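Local coordinates for protein glycosaminoglycan xylosylkinase (Hydra vulgaris, PDB 5XOM) that probably acts as a secretory-pathway Fam20 kinase that phosphorylates xylose in the linkage region of glycosaminoglycan chains, at residues K75-T87 with K95-N107. Sequence-based numbering, arbitrary orientation.
Sequences KAMSSAKITQATT and KAMFSLDGPQIQN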
ATOM      1  N   LYS A  75      11.074  -4.252   9.445  1.00 26.45           N
ATOM      2  CA  LYS A  75      11.309  -5.542  10.089  1.00 23.20           C
ATOM      3  C   LYS A  75      12.579  -6.198   9.562  1.00 24.05           C
ATOM      4  O   LYS A  75      13.352  -6.783  10.331  1.00 26.49           O
ATOM      5  CB  LYS A  75      10.108  -6.461   9.869  1.00 27.96           C
ATOM      6  CG  LYS A  75      10.206  -7.817  10.563  1.00 30.18           C
ATOM      7  CD  LYS A  75       8.949  -8.633  10.286  1.00 40.96           C
ATOM      8  CE  LYS A  75       9.017 -10.004  10.928  1.00 46.86           C
ATOM      9  NZ  LYS A  75       9.129  -9.873  12.401  1.00 53.53           N
ATOM     10  N   ALA A  76      12.820  -6.105   8.254  1.00 26.76           N
ATOM     11  CA  ALA A  76      14.033  -6.696   7.700  1.00 24.24           C
ATOM     12  C   ALA A  76      15.277  -5.969   8.190  1.00 28.99           C
ATOM     13  O   ALA A  76      16.288  -6.605   8.507  1.00 29.23           O
ATOM     14  CB  ALA A  76      13.976  -6.687   6.173  1.00 19.97           C
ATOM     15  N   MET A  77      15.232  -4.631   8.231  1.00 23.67           N
ATOM     16  CA  MET A  77      16.347  -3.869   8.795  1.00 26.37           C
ATOM     17  C   MET A  77      16.602  -4.262  10.243  1.00 25.19           C
ATOM     18  O   MET A  77      17.754  -4.314  10.692  1.00 24.43           O
ATOM     19  CB  MET A  77      16.082  -2.364   8.707  1.00 26.54           C
ATOM     20  CG  MET A  77      15.982  -1.798   7.294  1.00 22.28           C
ATOM     21  SD  MET A  77      15.252  -0.147   7.323  1.00 24.68           S
ATOM     22  CE  MET A  77      16.540   0.796   8.158  1.00 16.90           C
ATOM     23  N   SER A  78      15.534  -4.531  10.993  1.00 25.55           N
ATOM     24  CA  SER A  78      15.672  -4.821  12.413  1.00 26.67           C
ATOM     25  C   SER A  78      16.389  -6.142  12.657  1.00 27.05           C
ATOM     26  O   SER A  78      17.155  -6.256  13.619  1.00 26.09           O
ATOM     27  CB  SER A  78      14.291  -4.830  13.064  1.00 21.93           C
ATOM     28  OG  SER A  78      14.351  -5.414  14.345  1.00 37.12           O
ATOM     29  N   SER A  79      16.197  -7.134  11.785  1.00 24.81           N
ATOM     30  CA  SER A  79      16.680  -8.481  12.057  1.00 30.42           C
ATOM     31  C   SER A  79      17.743  -9.000  11.096  1.00 31.16           C
ATOM     32  O   SER A  79      18.353 -10.031  11.393  1.00 29.89           O
ATOM     33  CB  SER A  79      15.503  -9.470  12.066  1.00 29.62           C
ATOM     34  OG  SER A  79      14.839  -9.474  10.814  1.00 41.41           O
ATOM     35  N   ALA A  80      17.998  -8.324   9.976  1.00 25.61           N
ATOM     36  CA  ALA A  80      18.941  -8.842   8.990  1.00 26.65           C
ATOM     37  C   ALA A  80      20.339  -9.014   9.576  1.00 31.22           C
ATOM     38  O   ALA A  80      20.812  -8.190  10.364  1.00 31.32           O
ATOM     39  CB  ALA A  80      19.005  -7.917   7.775  1.00 27.47           C
ATOM     40  N   LYS A  81      20.994 -10.103   9.181  1.00 27.85           N
ATOM     41  CA  LYS A  81      22.372 -10.359   9.578  1.00 30.76           C
ATOM     42  C   LYS A  81      23.320  -9.348   8.943  1.00 33.53           C
ATOM     43  O   LYS A  81      23.196  -9.009   7.763  1.00 26.75           O
ATOM     44  CB  LYS A  81      22.774 -11.781   9.174  1.00 34.96           C
ATOM     45  CG  LYS A  81      24.228 -12.140   9.458  1.00 45.36           C
ATOM     46  CD  LYS A  81      24.536 -13.580   9.060  1.00 46.63           C
ATOM     47  CE  LYS A  81      25.978 -13.949   9.386  1.00 58.82           C
ATOM     48  NZ  LYS A  81      26.956 -13.178   8.565  1.00 63.09           N
ATOM     49  N   ILE A  82      24.279  -8.875   9.732  1.00 30.15           N
ATOM     50  CA  ILE A  82      25.309  -7.962   9.249  1.00 29.27           C
ATOM     51  C   ILE A  82      26.446  -8.783   8.652  1.00 35.16           C
ATOM     52  O   ILE A  82      27.068  -9.595   9.346  1.00 33.77           O
ATOM     53  CB  ILE A  82      25.816  -7.058  10.382  1.00 32.07           C
ATOM     54  CG1 ILE A  82      24.677  -6.176  10.903  1.00 22.01           C
ATOM     55  CG2 ILE A  82      27.004  -6.215   9.915  1.00 20.69           C
ATOM     56  CD1 ILE A  82      25.022  -5.437  12.185  1.00 21.77           C
ATOM     57  N   THR A  83      26.740  -8.558   7.371  1.00 31.84           N
ATOM     58  CA  THR A  83      27.788  -9.319   6.707  1.00 33.48           C
ATOM     59  C   THR A  83      29.088  -8.549   6.546  1.00 31.02           C
ATOM     60  O   THR A  83      30.136  -9.176   6.376  1.00 37.86           O
ATOM     61  CB  THR A  83      27.315  -9.802   5.326  1.00 33.30           C
ATOM     62  OG1 THR A  83      27.083  -8.676   4.475  1.00 37.12           O
ATOM     63  CG2 THR A  83      26.035 -10.610   5.450  1.00 29.45           C
ATOM     64  N   GLN A  84      29.053  -7.218   6.615  1.00 29.59           N
ATOM     65  CA  GLN A  84      30.256  -6.396   6.554  1.00 32.17           C
ATOM     66  C   GLN A  84      30.030  -5.152   7.398  1.00 32.39           C
ATOM     67  O   GLN A  84      28.892  -4.720   7.589  1.00 28.08           O
ATOM     68  CB  GLN A  84      30.612  -5.961   5.121  1.00 41.49           C
ATOM     69  CG  GLN A  84      30.587  -7.052   4.064  1.00 49.16           C
ATOM     70  CD  GLN A  84      31.733  -8.032   4.211  1.00 55.90           C
ATOM     71  OE1 GLN A  84      32.702  -7.772   4.929  1.00 62.35           O
ATOM     72  NE2 GLN A  84      31.622  -9.173   3.541  1.00 48.10           N
ATOM     73  N   ALA A  85      31.125  -4.573   7.890  1.00 29.60           N
ATOM     74  CA  ALA A  85      31.058  -3.330   8.645  1.00 27.68           C
ATOM     75  C   ALA A  85      32.325  -2.522   8.403  1.00 30.31           C
ATOM     76  O   ALA A  85      33.426  -3.074   8.415  1.00 31.88           O
ATOM     77  CB  ALA A  85      30.882  -3.593  10.149  1.00 23.86           C
ATOM     78  N   THR A  86      32.162  -1.218   8.175  1.00 33.13           N
ATOM     79  CA  THR A  86      33.304  -0.336   7.973  1.00 32.34           C
ATOM     80  C   THR A  86      32.960   1.078   8.423  1.00 31.27           C
ATOM     81  O   THR A  86      31.878   1.345   8.951  1.00 31.15           O
ATOM     82  CB  THR A  86      33.765  -0.344   6.512  1.00 36.12           C
ATOM     83  OG1 THR A  86      34.958   0.444   6.391  1.00 46.14           O
ATOM     84  CG2 THR A  86      32.693   0.220   5.607  1.00 25.96           C
ATOM     85  N   THR A  87      33.915   1.984   8.218  1.00 33.22           N
ATOM     86  CA  THR A  87      33.772   3.386   8.573  1.00 38.13           C
ATOM     87  C   THR A  87      34.706   4.191   7.677  1.00 45.95           C
ATOM     88  O   THR A  87      35.647   3.647   7.094  1.00 44.90           O
ATOM     89  CB  THR A  87      34.095   3.617  10.054  1.00 48.19           C
ATOM     90  OG1 THR A  87      33.618   4.903  10.453  1.00 67.17           O
ATOM     91  CG2 THR A  87      35.608   3.540  10.295  1.00 32.14           C
ATOM     92  N   LYS A  95      30.205   7.459  12.668  1.00 21.19           N
ATOM     93  CA  LYS A  95      29.188   6.509  12.240  1.00 33.25           C
ATOM     94  C   LYS A  95      29.895   5.295  11.656  1.00 30.05           C
ATOM     95  O   LYS A  95      31.116   5.279  11.501  1.00 32.24           O
ATOM     96  CB  LYS A  95      28.231   7.132  11.221  1.00 37.23           C
ATOM     97  CG  LYS A  95      28.888   7.474   9.892  1.00 44.22           C
ATOM     98  CD  LYS A  95      27.990   8.388   9.066  1.00 54.01           C
ATOM     99  CE  LYS A  95      28.640   8.778   7.747  1.00 59.03           C
ATOM    100  NZ  LYS A  95      27.783   9.734   6.990  1.00 63.20           N
ATOM    101  N   ALA A  96      29.106   4.285  11.312  1.00 29.62           N
ATOM    102  CA  ALA A  96      29.597   3.094  10.644  1.00 28.73           C
ATOM    103  C   ALA A  96      28.673   2.780   9.477  1.00 29.63           C
ATOM    104  O   ALA A  96      27.582   3.343   9.349  1.00 26.49           O
ATOM    105  CB  ALA A  96      29.688   1.895  11.599  1.00 23.85           C
ATOM    106  N   MET A  97      29.118   1.881   8.610  1.00 26.21           N
ATOM    107  CA  MET A  97      28.314   1.419   7.487  1.00 27.44           C
ATOM    108  C   MET A  97      28.218  -0.101   7.583  1.00 27.79           C
ATOM    109  O   MET A  97      29.244  -0.780   7.688  1.00 31.75           O
ATOM    110  CB  MET A  97      28.945   1.894   6.170  1.00 24.38           C
ATOM    111  CG  MET A  97      28.142   1.691   4.890  1.00 36.09           C
ATOM    112  SD  MET A  97      27.711  -0.008   4.460  1.00 40.66           S
ATOM    113  CE  MET A  97      29.070  -0.465   3.403  1.00 27.29           C
ATOM    114  N   PHE A  98      26.993  -0.627   7.612  1.00 21.74           N
ATOM    115  CA  PHE A  98      26.746  -2.063   7.683  1.00 24.20           C
ATOM    116  C   PHE A  98      26.175  -2.570   6.366  1.00 30.43           C
ATOM    117  O   PHE A  98      25.318  -1.923   5.757  1.00 32.83           O
ATOM    118  CB  PHE A  98      25.756  -2.418   8.800  1.00 26.37           C
ATOM    119  CG  PHE A  98      26.258  -2.124  10.189  1.00 29.40           C
ATOM    120  CD1 PHE A  98      27.604  -1.938  10.445  1.00 29.58           C
ATOM    121  CD2 PHE A  98      25.360  -2.056  11.251  1.00 25.92           C
ATOM    122  CE1 PHE A  98      28.055  -1.681  11.738  1.00 30.82           C
ATOM    123  CE2 PHE A  98      25.803  -1.800  12.542  1.00 25.52           C
ATOM    124  CZ  PHE A  98      27.148  -1.613  12.784  1.00 26.79           C
ATOM    125  N   SER A  99      26.638  -3.734   5.933  1.00 27.87           N
ATOM    126  CA  SER A  99      26.031  -4.467   4.832  1.00 28.74           C
ATOM    127  C   SER A  99      25.096  -5.517   5.419  1.00 31.52           C
ATOM    128  O   SER A  99      25.543  -6.381   6.173  1.00 33.77           O
ATOM    129  CB  SER A  99      27.095  -5.128   3.966  1.00 31.30           C
ATOM    130  OG  SER A  99      27.845  -4.134   3.302  1.00 32.14           O
ATOM    131  N   LEU A 100      23.808  -5.434   5.086  1.00 28.54           N
ATOM    132  CA  LEU A 100      22.847  -6.414   5.563  1.00 26.19           C
ATOM    133  C   LEU A 100      22.595  -7.492   4.515  1.00 34.64           C
ATOM    134  O   LEU A 100      22.545  -7.221   3.306  1.00 34.77           O
ATOM    135  CB  LEU A 100      21.517  -5.766   5.956  1.00 18.83           C
ATOM    136  CG  LEU A 100      21.646  -4.569   6.896  1.00 30.26           C
ATOM    137  CD1 LEU A 100      20.288  -3.908   7.079  1.00 25.25           C
ATOM    138  CD2 LEU A 100      22.290  -4.984   8.228  1.00 21.60           C
ATOM    139  N   ASP A 101      22.417  -8.720   4.997  1.00 34.17           N
ATOM    140  CA  ASP A 101      22.290  -9.892   4.148  1.00 32.84           C
ATOM    141  C   ASP A 101      20.954  -9.882   3.415  1.00 36.13           C
ATOM    142  O   ASP A 101      19.992  -9.218   3.820  1.00 29.95           O
ATOM    143  CB  ASP A 101      22.436 -11.160   4.986  1.00 36.21           C
ATOM    144  CG  ASP A 101      22.935 -12.342   4.179  1.00 43.49           C
ATOM    145  OD1 ASP A 101      23.249 -12.165   2.985  1.00 47.01           O
ATOM    146  OD2 ASP A 101      23.037 -13.448   4.755  1.00 45.27           O
ATOM    147  N   GLY A 102      20.906 -10.643   2.328  1.00 36.86           N
ATOM    148  CA  GLY A 102      19.710 -10.813   1.532  1.00 31.91           C
ATOM    149  C   GLY A 102      20.066 -11.401   0.181  1.00 38.85           C
ATOM    150  O   GLY A 102      21.242 -11.652  -0.110  1.00 37.86           O
ATOM    151  N   PRO A 103      19.065 -11.652  -0.669  1.00 40.52           N
ATOM    152  CA  PRO A 103      19.378 -12.072  -2.048  1.00 40.55           C
ATOM    153  C   PRO A 103      20.322 -11.100  -2.728  1.00 38.62           C
ATOM    154  O   PRO A 103      21.215 -11.508  -3.479  1.00 47.98           O
ATOM    155  CB  PRO A 103      18.002 -12.106  -2.728  1.00 37.76           C
ATOM    156  CG  PRO A 103      17.024 -12.267  -1.604  1.00 41.28           C
ATOM    157  CD  PRO A 103      17.617 -11.515  -0.445  1.00 36.56           C
ATOM    158  N   GLN A 104      20.129  -9.812  -2.479  1.00 39.48           N
ATOM    159  CA  GLN A 104      21.096  -8.762  -2.753  1.00 40.76           C
ATOM    160  C   GLN A 104      21.477  -8.103  -1.430  1.00 44.11           C
ATOM    161  O   GLN A 104      20.703  -8.116  -0.469  1.00 44.81           O
ATOM    162  CB  GLN A 104      20.514  -7.735  -3.725  1.00 45.48           C
ATOM    163  CG  GLN A 104      19.051  -7.426  -3.414  1.00 62.37           C
ATOM    164  CD  GLN A 104      18.454  -6.332  -4.280  1.00 66.74           C
ATOM    165  OE1 GLN A 104      19.164  -5.623  -4.997  1.00 65.80           O
ATOM    166  NE2 GLN A 104      17.129  -6.202  -4.230  1.00 63.18           N
ATOM    167  N   ILE A 105      22.678  -7.539  -1.376  1.00 39.64           N
ATOM    168  CA  ILE A 105      23.153  -6.881  -0.163  1.00 43.97           C
ATOM    169  C   ILE A 105      22.519  -5.500  -0.054  1.00 39.81           C
ATOM    170  O   ILE A 105      22.397  -4.779  -1.050  1.00 43.98           O
ATOM    171  CB  ILE A 105      24.691  -6.794  -0.173  1.00 47.85           C
ATOM    172  CG1 ILE A 105      25.306  -8.197  -0.151  1.00 54.20           C
ATOM    173  CG2 ILE A 105      25.194  -5.976   0.994  1.00 45.00           C
ATOM    174  CD1 ILE A 105      24.942  -9.011   1.075  1.00 57.28           C
ATOM    175  N   GLN A 106      22.103  -5.125   1.156  1.00 37.36           N
ATOM    176  CA  GLN A 106      21.523  -3.810   1.413  1.00 33.81           C
ATOM    177  C   GLN A 106      22.355  -3.081   2.458  1.00 29.68           C
ATOM    178  O   GLN A 106      22.454  -3.531   3.604  1.00 24.74           O
ATOM    179  CB  GLN A 106      20.071  -3.923   1.875  1.00 30.21           C
ATOM    180  CG  GLN A 106      19.458  -2.584   2.243  1.00 31.57           C
ATOM    181  CD  GLN A 106      19.363  -1.646   1.051  1.00 32.15           C
ATOM    182  OE1 GLN A 106      18.733  -1.962   0.044  1.00 35.01           O
ATOM    183  NE2 GLN A 106      20.000  -0.491   1.159  1.00 28.76           N
ATOM    184  N   ASN A 107      22.927  -1.944   2.074  1.00 26.98           N
ATOM    185  CA  ASN A 107      23.742  -1.148   2.980  1.00 26.69           C
ATOM    186  C   ASN A 107      22.887  -0.203   3.821  1.00 27.73           C
ATOM    187  O   ASN A 107      21.833   0.275   3.385  1.00 26.04           O
ATOM    188  CB  ASN A 107      24.788  -0.360   2.199  1.00 24.23           C
ATOM    189  CG  ASN A 107      25.908  -1.243   1.700  1.00 30.32           C
ATOM    190  OD1 ASN A 107      26.009  -2.409   2.082  1.00 30.83           O
ATOM    191  ND2 ASN A 107      26.756  -0.697   0.840  1.00 32.80           N
TER
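I82 and A85 both pack on the F98 ring, I82 at CD2 and A85 at CD1. I82 CD1 comes to 3.5 Å from F98 CD2, while A85 CB lies 3.7 Å from F98 CD1; both approaches are oblique to the ring. On the same sheet face, L100 CD2 touches I82 CG1 at 3.8 Å. L100 CB also packs at 3.8 Å on A80 CB, where the chain has just left helix 67-79. I158 of strand 153-159 covers I82 and F98, and F110 stacks on the ring. With F98 cut back to an alanine, I82 CD1 and A85 CB would probably lose their common partner, and F110 its stacking partner.

Strands 82-86 and 96-100 run antiparallel, their axes at 161°. Between the facing pairs I82-L100 and A85-F98, two residues, T83 and Q84, stand against S99 alone, which defines a beta bulge. S99 N donates to Q84 O, and S99 O receives T83 N at 2.8 Å. The same oxygen takes a second bond from T83 OG1, at 3.2 Å. That hydroxyl sits between its own backbone N and carbonyl carbon (chi1 65°), a rotation that carries it over S99 O, 66° out of the carbonyl plane. The T83 and D101 side chains meanwhile cross at about a right angle, with T83 CG2 against D101 CB.

Farther out, T86 and M97 exchange two backbone bonds, and S99 OG donates to N107 OD1 on the next strand. At the loop end of the hairpin, T87 OG1 donates to K95 O at 2.7 Å. Strand order 1-2-3-5-4 in this five-stranded antiparallel sheet matches the N-terminal lobe of protein kinases, whose first hairpin this bulged pair forms.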